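Probable transcriptional regulator (Rhodococcus jostii, PDB 3ON2) probably acts as a TetR-family transcriptional regulator, binding cis-regulatory DNA through an N-terminal helix-turn-helix domain, though its target genes and effector are unknown. Local coordinates at residues R20-L25 and F68-A73; L33-L38 and P49-R54; A88-L93 and T191-L196; L110-K115 and T163-A168. All coordinates share one frame; numbering follows the deposited sequence.

Contact 1: R20-L25 and F68-A73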
# COMPACT_ATOMS: atom_id res chain seq x y z
N ARG A 20 2.18 -11.94 13.53
CA ARG A 20 3.33 -11.69 14.40
C ARG A 20 4.48 -10.96 13.68
O ARG A 20 5.05 -10.01 14.24
CB ARG A 20 3.84 -13.02 14.96
CG ARG A 20 3.05 -13.55 16.13
CD ARG A 20 3.49 -14.95 16.50
NE ARG A 20 2.64 -15.54 17.54
CZ ARG A 20 2.86 -15.43 18.85
NH1 ARG A 20 3.91 -14.74 19.29
NH2 ARG A 20 2.03 -16.01 19.71
N ALA A 21 4.82 -11.40 12.46
CA ALA A 21 5.90 -10.77 11.69
C ALA A 21 5.62 -9.31 11.43
O ALA A 21 6.53 -8.48 11.54
CB ALA A 21 6.14 -11.50 10.36
N GLU A 22 4.37 -9.00 11.09
CA GLU A 22 3.98 -7.62 10.80
C GLU A 22 4.12 -6.78 12.07
O GLU A 22 4.63 -5.66 12.01
CB GLU A 22 2.56 -7.52 10.24
CG GLU A 22 2.27 -6.13 9.67
CD GLU A 22 0.93 -6.02 8.96
OE1 GLU A 22 0.39 -7.06 8.53
OE2 GLU A 22 0.42 -4.87 8.83
N SER A 23 3.72 -7.35 13.21
CA SER A 23 3.85 -6.63 14.49
C SER A 23 5.33 -6.31 14.83
O SER A 23 5.65 -5.19 15.23
CB SER A 23 3.16 -7.42 15.62
OG SER A 23 3.20 -6.70 16.85
N THR A 24 6.21 -7.27 14.66
CA THR A 24 7.64 -7.05 14.84
C THR A 24 8.23 -6.08 13.81
O THR A 24 9.07 -5.23 14.14
CB THR A 24 8.35 -8.39 14.76
OG1 THR A 24 7.80 -9.23 15.78
CG2 THR A 24 9.85 -8.25 14.97
N LEU A 25 7.79 -6.20 12.56
CA LEU A 25 8.25 -5.31 11.50
C LEU A 25 8.00 -3.87 11.91
O LEU A 25 8.89 -3.03 11.80
CB LEU A 25 7.50 -5.56 10.19
CG LEU A 25 8.12 -5.45 8.80
CD1 LEU A 25 7.02 -5.11 7.80
CD2 LEU A 25 9.26 -4.53 8.63
N PHE A 68 0.45 -5.28 -0.52
CA PHE A 68 -0.16 -4.78 -1.74
C PHE A 68 -1.63 -5.15 -1.84
O PHE A 68 -2.45 -4.30 -2.18
CB PHE A 68 0.60 -5.24 -2.99
CG PHE A 68 1.84 -4.45 -3.24
CD1 PHE A 68 1.76 -3.11 -3.64
CD2 PHE A 68 3.08 -5.05 -3.07
CE1 PHE A 68 2.91 -2.39 -3.87
CE2 PHE A 68 4.25 -4.34 -3.29
CZ PHE A 68 4.17 -3.01 -3.70
N LEU A 69 -1.96 -6.40 -1.50
CA LEU A 69 -3.37 -6.83 -1.55
C LEU A 69 -4.24 -5.92 -0.68
O LEU A 69 -5.34 -5.47 -1.09
CB LEU A 69 -3.50 -8.30 -1.12
CG LEU A 69 -2.97 -9.28 -2.17
CD1 LEU A 69 -3.02 -10.70 -1.63
CD2 LEU A 69 -3.73 -9.18 -3.49
N ARG A 70 -3.74 -5.62 0.51
CA ARG A 70 -4.43 -4.75 1.46
C ARG A 70 -4.48 -3.29 1.01
O ARG A 70 -5.48 -2.60 1.26
CB ARG A 70 -3.82 -4.87 2.86
CG ARG A 70 -4.14 -6.22 3.51
CD ARG A 70 -3.65 -6.22 4.92
NE ARG A 70 -2.28 -6.65 4.96
CZ ARG A 70 -1.42 -6.29 5.90
NH1 ARG A 70 -1.77 -5.42 6.86
NH2 ARG A 70 -0.18 -6.77 5.85
N LEU A 71 -3.42 -2.83 0.36
CA LEU A 71 -3.43 -1.47 -0.19
C LEU A 71 -4.47 -1.35 -1.30
O LEU A 71 -5.23 -0.37 -1.34
CB LEU A 71 -2.04 -1.06 -0.72
CG LEU A 71 -1.96 0.26 -1.53
CD1 LEU A 71 -2.43 1.51 -0.71
CD2 LEU A 71 -0.53 0.46 -2.03
N THR A 72 -4.51 -2.33 -2.20
CA THR A 72 -5.55 -2.35 -3.22
C THR A 72 -6.96 -2.36 -2.59
O THR A 72 -7.82 -1.58 -2.99
CB THR A 72 -5.38 -3.56 -4.19
OG1 THR A 72 -4.12 -3.45 -4.86
CG2 THR A 72 -6.51 -3.58 -5.24
N ALA A 73 -7.18 -3.23 -1.61
CA ALA A 73 -8.43 -3.27 -0.87
C ALA A 73 -8.82 -1.89 -0.31
O ALA A 73 -9.96 -1.45 -0.48
CB ALA A 73 -8.36 -4.34 0.26
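Glu22 and Arg70 reach for each other from opposite directions and link helix 13-28 of the TetR-type DNA-binding domain to the long helix 56-81. Their side chains form a two-pronged salt bridge. The straighter prong is Arg70 NH1 to Glu22 OE2, 3.0 Å with an N-H...O angle of 170°; OE2 lies in the guanidinium plane and accepts through its syn lone pair. The second, Arg70 NH2 to Glu22 OE1, is shorter at 2.8 Å but weak, because it is strongly bent. The planes of carboxylate and guanidinium are 44° apart, consistent with one straight and one bent bond between Glu22 and Arg70.

Length is what makes the bridge possible, because the closest CA atoms, those of Glu22 and Arg70, stand 12.9 Å apart. Glu22 spans its share with CG anti to the backbone N (chi1 -168°) and a chain extended beyond it. With a glutamine here, the guanidinium would probably lose the negative charge that balances it and keep at most a neutral partner. Further out, Leu107 of helix 105-115 touches the Arg70 side chain and His104 touches Glu22. On the same helix as Arg70, Ser66 OG, one turn back, is hydrogen-bonded to Arg70 NE, which helps fix the turn of the guanidinium.

Contact 2: L33-L38 and P49-R54. With SO4 (sulfate ion), chain E.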
# COMPACT_ATOMS: atom_id res chain seq x y z
N LEU A 33 13.29 -8.91 11.95
CA LEU A 33 12.50 -10.08 11.56
C LEU A 33 13.32 -11.34 11.49
O LEU A 33 14.30 -11.42 10.73
CB LEU A 33 11.81 -9.87 10.21
CG LEU A 33 10.52 -9.06 10.17
CD1 LEU A 33 9.99 -9.10 8.77
CD2 LEU A 33 9.50 -9.65 11.14
N SER A 34 12.89 -12.33 12.26
CA SER A 34 13.50 -13.65 12.17
C SER A 34 12.42 -14.72 12.11
O SER A 34 11.57 -14.80 13.00
CB SER A 34 14.44 -13.89 13.36
OG SER A 34 14.85 -15.25 13.40
N LEU A 35 12.47 -15.55 11.08
CA LEU A 35 11.50 -16.64 10.96
C LEU A 35 11.64 -17.61 12.13
O LEU A 35 10.66 -18.03 12.74
CB LEU A 35 11.66 -17.37 9.63
CG LEU A 35 10.71 -18.54 9.31
CD1 LEU A 35 9.24 -18.19 9.52
CD2 LEU A 35 10.96 -19.01 7.85
N ARG A 36 12.88 -17.92 12.47
CA ARG A 36 13.14 -18.81 13.58
C ARG A 36 12.59 -18.24 14.88
O ARG A 36 11.95 -18.95 15.63
CB ARG A 36 14.62 -19.10 13.69
CG ARG A 36 15.16 -19.98 12.57
CD ARG A 36 16.66 -19.98 12.63
NE ARG A 36 17.18 -18.74 12.08
CZ ARG A 36 18.41 -18.29 12.27
NH1 ARG A 36 18.79 -17.14 11.69
NH2 ARG A 36 19.26 -18.97 13.03
N GLN A 37 12.81 -16.96 15.16
CA GLN A 37 12.25 -16.38 16.38
C GLN A 37 10.71 -16.37 16.37
O GLN A 37 10.07 -16.67 17.39
CB GLN A 37 12.75 -14.96 16.56
CG GLN A 37 14.13 -14.86 17.13
CD GLN A 37 14.45 -13.45 17.55
OE1 GLN A 37 14.52 -12.54 16.73
NE2 GLN A 37 14.62 -13.25 18.85
N LEU A 38 10.13 -16.03 15.23
CA LEU A 38 8.67 -15.88 15.15
C LEU A 38 8.02 -17.23 15.39
O LEU A 38 7.01 -17.31 16.08
CB LEU A 38 8.25 -15.30 13.81
CG LEU A 38 8.68 -13.86 13.60
CD1 LEU A 38 8.69 -13.54 12.11
CD2 LEU A 38 7.77 -12.89 14.38
N PRO A 49 7.51 -29.13 14.57
CA PRO A 49 8.61 -28.19 14.29
C PRO A 49 8.39 -27.19 13.12
O PRO A 49 9.25 -26.33 12.88
CB PRO A 49 9.80 -29.12 13.97
CG PRO A 49 9.16 -30.41 13.48
CD PRO A 49 7.81 -30.52 14.15
N SER A 50 7.25 -27.28 12.41
CA SER A 50 7.06 -26.48 11.19
C SER A 50 6.99 -24.96 11.45
O SER A 50 6.37 -24.52 12.43
CB SER A 50 5.84 -26.95 10.38
OG SER A 50 5.74 -26.24 9.14
N LYS A 51 7.65 -24.20 10.58
CA LYS A 51 7.64 -22.74 10.56
C LYS A 51 6.72 -22.28 9.42
O LYS A 51 6.61 -21.09 9.16
CB LYS A 51 9.05 -22.17 10.30
CG LYS A 51 10.19 -22.68 11.19
CD LYS A 51 11.54 -22.08 10.75
CE LYS A 51 12.20 -22.83 9.55
NZ LYS A 51 11.33 -23.10 8.32
N HIS A 52 6.08 -23.26 8.77
CA HIS A 52 5.31 -23.09 7.52
C HIS A 52 6.14 -22.63 6.33
O HIS A 52 6.24 -23.34 5.33
CB HIS A 52 4.09 -22.17 7.68
CG HIS A 52 3.43 -21.87 6.37
ND1 HIS A 52 2.52 -22.73 5.79
CD2 HIS A 52 3.58 -20.84 5.51
CE1 HIS A 52 2.14 -22.25 4.62
NE2 HIS A 52 2.75 -21.09 4.44
N PHE A 53 6.71 -21.43 6.43
CA PHE A 53 7.48 -20.84 5.34
C PHE A 53 8.79 -21.59 5.13
O PHE A 53 9.43 -22.00 6.07
CB PHE A 53 7.75 -19.37 5.65
CG PHE A 53 6.50 -18.54 5.67
CD1 PHE A 53 5.91 -18.11 4.47
CD2 PHE A 53 5.89 -18.20 6.87
CE1 PHE A 53 4.74 -17.35 4.48
CE2 PHE A 53 4.71 -17.43 6.88
CZ PHE A 53 4.15 -17.01 5.68
N ARG A 54 9.17 -21.75 3.88
CA ARG A 54 10.38 -22.50 3.49
C ARG A 54 11.63 -21.81 4.02
O ARG A 54 12.59 -22.47 4.43
CB ARG A 54 10.44 -22.57 1.96
CG ARG A 54 11.66 -23.24 1.35
CD ARG A 54 11.40 -24.68 0.93
NE ARG A 54 10.19 -24.85 0.12
CZ ARG A 54 10.18 -25.20 -1.18
NH1 ARG A 54 9.02 -25.35 -1.80
NH2 ARG A 54 11.31 -25.41 -1.85
S SO4 E . 15.67 -16.37 9.89
O1 SO4 E . 16.74 -15.59 10.51
O2 SO4 E . 15.18 -17.33 10.88
O3 SO4 E . 14.59 -15.47 9.47
O4 SO4 E . 16.15 -17.15 8.77
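Leu35 and Lys51 supply the closely packed half of this contact, at the point where their CA atoms come within 7.2 Å. The two side chains cross at about a right angle, Leu35 CG lying 3.9 Å from Lys51 CD, so it is the aliphatic part of the lysine that touches. The leucine forks over the loop: CD1 rests near the backbone and CB of Lys51, while Leu35 CD2 reaches Phe53 CB at 3.9 Å. Leu35 CG stands anti to the backbone N (chi1 -180°), which sends it toward Lys51, and chi2 of 50° spreads the methyls to Lys51 and Phe53. The Phe53 ring leads away from Leu35 to Leu59 and Ala62 of helix 56-81. Lys51 bends at its last two torsions, and its NZ makes a weak bond to Phe53 O within the loop.

The N-terminal end of helix 35-41 is the polar, looser part and holds a sulfate, probably from the crystallisation liquor. Leu35 N gives a bond of 2.7 Å to sulfate O3, and Arg36 N donates to O2. Arg36, whose CB leads away from 49-54, bends at chi3 and sets the edge of its guanidinium against the ion: NE to O2 at 2.7 Å and NH1 to O1 at 2.8 Å, both nearly straight. Ser34 OG caps the helix by accepting from Gln37 N at 3.2 Å. Backbone amides at a helix start, joined by an arginine, form an anion site that could resemble a DNA phosphate site. Leucine packing against the loop and an anion at the helix start are consistent with the predicted helix-turn-helix of TetR-family regulators.

Contact 3: A88-L93 and T191-L196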
# COMPACT_ATOMS: atom_id res chain seq x y z
N ALA A 88 -14.22 13.50 -7.03
CA ALA A 88 -14.37 12.84 -5.72
C ALA A 88 -13.52 11.58 -5.57
O ALA A 88 -12.94 11.34 -4.51
CB ALA A 88 -15.82 12.52 -5.44
N ARG A 89 -13.46 10.78 -6.63
CA ARG A 89 -12.67 9.56 -6.61
C ARG A 89 -11.19 9.85 -6.51
O ARG A 89 -10.47 9.15 -5.81
CB ARG A 89 -12.91 8.73 -7.86
CG ARG A 89 -14.27 8.11 -7.88
CD ARG A 89 -14.48 7.31 -9.15
NE ARG A 89 -15.72 6.57 -9.01
CZ ARG A 89 -16.04 5.48 -9.68
NH1 ARG A 89 -15.22 4.95 -10.59
NH2 ARG A 89 -17.21 4.91 -9.45
N PHE A 90 -10.72 10.85 -7.27
CA PHE A 90 -9.30 11.24 -7.24
C PHE A 90 -8.93 11.68 -5.84
O PHE A 90 -7.92 11.25 -5.30
CB PHE A 90 -9.01 12.38 -8.22
CG PHE A 90 -8.86 11.97 -9.67
CD1 PHE A 90 -9.64 10.95 -10.22
CD2 PHE A 90 -8.00 12.67 -10.50
CE1 PHE A 90 -9.53 10.62 -11.57
CE2 PHE A 90 -7.88 12.34 -11.86
CZ PHE A 90 -8.64 11.31 -12.39
N ALA A 91 -9.76 12.55 -5.26
CA ALA A 91 -9.57 13.00 -3.89
C ALA A 91 -9.59 11.85 -2.88
O ALA A 91 -8.74 11.79 -1.98
CB ALA A 91 -10.61 14.09 -3.51
N ALA A 92 -10.53 10.93 -3.01
CA ALA A 92 -10.61 9.80 -2.08
C ALA A 92 -9.41 8.86 -2.17
O ALA A 92 -8.93 8.38 -1.14
CB ALA A 92 -11.91 9.00 -2.26
N LEU A 93 -8.96 8.57 -3.39
CA LEU A 93 -7.79 7.71 -3.57
C LEU A 93 -6.56 8.31 -2.93
O LEU A 93 -5.78 7.60 -2.32
CB LEU A 93 -7.49 7.44 -5.05
CG LEU A 93 -8.41 6.43 -5.75
CD1 LEU A 93 -8.13 6.51 -7.23
CD2 LEU A 93 -8.23 4.99 -5.25
N THR A 191 -4.88 21.01 -6.94
CA THR A 191 -3.99 21.54 -7.96
C THR A 191 -3.84 20.52 -9.11
O THR A 191 -3.87 20.89 -10.28
CB THR A 191 -2.62 21.90 -7.34
OG1 THR A 191 -2.83 22.87 -6.29
CG2 THR A 191 -1.70 22.50 -8.36
N PHE A 192 -3.67 19.25 -8.75
CA PHE A 192 -3.64 18.14 -9.71
C PHE A 192 -4.92 18.14 -10.54
O PHE A 192 -4.87 18.13 -11.77
CB PHE A 192 -3.48 16.81 -8.95
CG PHE A 192 -3.21 15.60 -9.84
CD1 PHE A 192 -2.05 15.52 -10.61
CD2 PHE A 192 -4.11 14.53 -9.88
CE1 PHE A 192 -1.80 14.38 -11.41
CE2 PHE A 192 -3.85 13.40 -10.66
CZ PHE A 192 -2.70 13.33 -11.43
N TRP A 193 -6.07 18.20 -9.88
CA TRP A 193 -7.36 18.12 -10.60
C TRP A 193 -7.45 19.27 -11.61
O TRP A 193 -7.76 19.06 -12.81
CB TRP A 193 -8.57 18.13 -9.64
CG TRP A 193 -9.84 18.13 -10.42
CD1 TRP A 193 -10.60 19.23 -10.75
CD2 TRP A 193 -10.44 17.00 -11.05
NE1 TRP A 193 -11.66 18.83 -11.54
CE2 TRP A 193 -11.59 17.48 -11.75
CE3 TRP A 193 -10.13 15.64 -11.12
CZ2 TRP A 193 -12.44 16.63 -12.47
CZ3 TRP A 193 -10.98 14.79 -11.85
CH2 TRP A 193 -12.13 15.30 -12.50
N ARG A 194 -7.15 20.48 -11.15
CA ARG A 194 -7.14 21.67 -12.02
C ARG A 194 -6.18 21.56 -13.21
O ARG A 194 -6.51 21.99 -14.33
CB ARG A 194 -6.80 22.94 -11.23
CG ARG A 194 -7.93 23.46 -10.36
CD ARG A 194 -7.47 24.77 -9.67
NE ARG A 194 -7.71 24.75 -8.23
CZ ARG A 194 -6.77 24.93 -7.29
NH1 ARG A 194 -5.50 25.18 -7.62
NH2 ARG A 194 -7.11 24.89 -6.02
N GLY A 195 -5.01 20.98 -12.97
CA GLY A 195 -4.01 20.81 -14.03
C GLY A 195 -4.41 19.79 -15.08
O GLY A 195 -3.90 19.82 -16.20
N LEU A 196 -5.31 18.87 -14.71
CA LEU A 196 -5.81 17.89 -15.67
C LEU A 196 -7.15 18.25 -16.27
O LEU A 196 -7.43 17.83 -17.37
CB LEU A 196 -5.95 16.51 -15.05
CG LEU A 196 -4.75 15.90 -14.32
CD1 LEU A 196 -5.27 14.73 -13.52
CD2 LEU A 196 -3.61 15.47 -15.28
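Phe90 offers a ring face to the indole edge of Trp193, a T-shaped pair at the surface of the all-helical C-terminal domain of a TetR-family fold. It joins helix 86-103 to the last helix, 181-196. The local axes come within 10.8 Å and run roughly antiparallel, at 143° between N-to-C directions, so aromatic side chains rather than close backbones bridge the gap.

The ring planes of Phe90 and the six-membered part of Trp193 stand 83° apart with centroids separated by 5.2 Å, the evidence for an edge-to-face rather than a stacked pair. Trp193 CZ3 sits over the centre of the phenylalanine face, and the neighbouring CE3 of Trp193 approaches Phe90 CD2 to 3.7 Å. The CB of Trp193 does not itself lead to Phe90; with CG anti to the backbone N (chi1 177°), the indole swings its benzo edge round to the partner.

Phe192 makes a looser, oblique approach through CE2, 4.2 Å from Phe90 CD2. Beyond the aromatic group, Ile138 and Ala142 of helix 122-144 also pack on Phe90, while Ile156 of helix 153-172 touches both Phe192 and Leu196. A bound polyether, probably from the crystallisation liquor, comes within about 4 Å of the Phe90 side chain at its nearest approach, placing this ring beside the ligand pocket. Leu196 comes to the same ring differently from Trp193: its CD1 meets the rim near the ring plane, 3.9 Å from Phe90 CE2.

Contact 4: L110-K115 and T163-A168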
# COMPACT_ATOMS: atom_id res chain seq x y z
N LEU A 110 8.87 -2.24 3.13
CA LEU A 110 9.12 -3.62 2.72
C LEU A 110 8.47 -3.94 1.36
O LEU A 110 9.10 -4.53 0.48
CB LEU A 110 8.67 -4.61 3.81
CG LEU A 110 8.77 -6.12 3.47
CD1 LEU A 110 10.21 -6.58 3.24
CD2 LEU A 110 8.14 -6.95 4.59
N MSE A 111 7.21 -3.53 1.20
CA MSE A 111 6.47 -3.74 -0.04
C MSE A 111 7.25 -3.23 -1.24
O MSE A 111 7.49 -3.98 -2.18
CB MSE A 111 5.13 -3.01 0.02
CG MSE A 111 4.10 -3.73 0.87
SE MSE A 111 2.67 -2.53 1.41
CE MSE A 111 1.91 -1.94 -0.31
N TYR A 112 7.67 -1.96 -1.19
CA TYR A 112 8.40 -1.35 -2.29
C TYR A 112 9.83 -1.89 -2.48
O TYR A 112 10.26 -2.06 -3.61
CB TYR A 112 8.40 0.18 -2.15
CG TYR A 112 7.02 0.79 -2.24
CD1 TYR A 112 6.02 0.19 -2.96
CD2 TYR A 112 6.73 2.00 -1.61
CE1 TYR A 112 4.76 0.76 -3.05
CE2 TYR A 112 5.49 2.58 -1.70
CZ TYR A 112 4.50 1.95 -2.41
OH TYR A 112 3.24 2.51 -2.51
N GLY A 113 10.53 -2.17 -1.39
CA GLY A 113 11.89 -2.70 -1.43
C GLY A 113 11.91 -4.10 -2.02
O GLY A 113 12.81 -4.46 -2.77
N ASN A 114 10.89 -4.89 -1.67
CA ASN A 114 10.81 -6.28 -2.07
C ASN A 114 10.43 -6.35 -3.54
O ASN A 114 11.10 -7.03 -4.33
CB ASN A 114 9.81 -7.03 -1.17
CG ASN A 114 9.65 -8.49 -1.56
OD1 ASN A 114 8.98 -8.81 -2.53
ND2 ASN A 114 10.25 -9.38 -0.78
N LYS A 115 9.37 -5.61 -3.90
CA LYS A 115 8.85 -5.57 -5.26
C LYS A 115 9.90 -5.22 -6.31
O LYS A 115 9.84 -5.74 -7.43
CB LYS A 115 7.69 -4.58 -5.38
CG LYS A 115 6.97 -4.64 -6.72
CD LYS A 115 5.87 -3.60 -6.82
CE LYS A 115 5.24 -3.57 -8.21
NZ LYS A 115 6.25 -3.19 -9.22
N THR A 163 3.25 12.27 -6.48
CA THR A 163 2.74 13.35 -5.65
C THR A 163 2.37 12.87 -4.25
O THR A 163 2.86 13.44 -3.25
CB THR A 163 1.55 14.06 -6.28
OG1 THR A 163 1.95 14.58 -7.55
CG2 THR A 163 1.04 15.21 -5.34
N PHE A 164 1.52 11.86 -4.17
CA PHE A 164 1.03 11.43 -2.85
C PHE A 164 2.00 10.54 -2.09
O PHE A 164 2.05 10.59 -0.84
CB PHE A 164 -0.44 10.95 -2.94
CG PHE A 164 -1.34 12.04 -3.43
CD1 PHE A 164 -1.67 13.11 -2.60
CD2 PHE A 164 -1.74 12.08 -4.77
CE1 PHE A 164 -2.43 14.17 -3.07
CE2 PHE A 164 -2.52 13.15 -5.25
CZ PHE A 164 -2.86 14.18 -4.38
N HIS A 165 2.82 9.76 -2.79
CA HIS A 165 3.94 9.13 -2.11
C HIS A 165 4.96 10.17 -1.61
O HIS A 165 5.57 9.97 -0.56
CB HIS A 165 4.65 8.08 -2.97
CG HIS A 165 5.63 7.25 -2.20
ND1 HIS A 165 5.23 6.37 -1.22
CD2 HIS A 165 6.98 7.17 -2.26
CE1 HIS A 165 6.30 5.80 -0.69
NE2 HIS A 165 7.37 6.26 -1.31
N GLY A 166 5.17 11.24 -2.37
CA GLY A 166 6.01 12.36 -1.91
C GLY A 166 5.48 13.00 -0.63
O GLY A 166 6.24 13.21 0.30
N ILE A 167 4.18 13.29 -0.57
CA ILE A 167 3.55 13.79 0.66
C ILE A 167 3.75 12.82 1.85
O ILE A 167 4.19 13.24 2.94
CB ILE A 167 2.04 14.19 0.45
CG1 ILE A 167 1.92 15.38 -0.51
CG2 ILE A 167 1.40 14.61 1.82
CD1 ILE A 167 0.42 15.76 -0.87
N ALA A 168 3.44 11.54 1.66
CA ALA A 168 3.63 10.54 2.72
C ALA A 168 5.10 10.46 3.19
O ALA A 168 5.39 10.36 4.40
CB ALA A 168 3.11 9.16 2.27
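Tyr112 and His165 project toward each other from two helical segments whose backbones stay well apart: their CA atoms, the nearest pair, are 11.4 Å from one another. Residues 110-115 form the end of helix 105-115, and 163-168 belong to helix 153-172. Both are regularly hydrogen-bonded, for example Asn114 N to Leu110 O at 2.8 Å and Ala168 N to Phe164 O at 3.0 Å. Only 68 Å² is buried between the segments, so the meeting rests on two rings.

The rings of Tyr112 and His165 make an offset edge-to-face pair, with centroids 5.3 Å apart and planes at 80°. The tyrosine presents its edge: Tyr112 CE2 comes to 3.5 Å from His165 CE1, with Tyr112 CD2 next along the same edge. The side chains slide past each other in opposite directions, in keeping with the offset. His165 has CG anti to its backbone N (chi1 -169°), sending the imidazole out across the gap.

Tyr97 of helix 86-103 ties the pair together, its OH being hydrogen-bonded to both Tyr112 OH and His165 ND1. A leucine in place of His165 would probably cost Tyr97 its imidazole partner and deprive the Tyr112 edge of an aromatic face. A bound polyether lies about 4 Å from the Tyr112 side chain, which lines the ligand pocket together with Lys115 and Phe164. Around the pair, helix 56-81 packs through Phe68 on the selenomethionine at Met111, helix 86-103 covers Phe164 and Ala168, and helix 181-196 backs 163-168 through Ala188.

How the contacts relate
Contact 2 is nested in the chain loop closed by contact 1, and contact 4 in that closed by contact 3. Contact 2 lies in the DNA-binding part and contact 1 ties that part to helix 56-81: their centres are about 17 Å apart, and Ala21 CB packs on Leu38 CD1 at 3.7 Å. Contacts 1 and 4, with centres about 14 Å apart, touch through Phe68, whose CE1 lies 3.7 Å from Tyr112 CE1. Phe68 and Leu71 of contact 1, Leu93 of contact 3, and Tyr112, Lys115 and Phe164 of contact 4 all line the polyether pocket. The sulfate-binding contact 2 lies about 44 Å from contact 3, centre to centre, across the chain's centre.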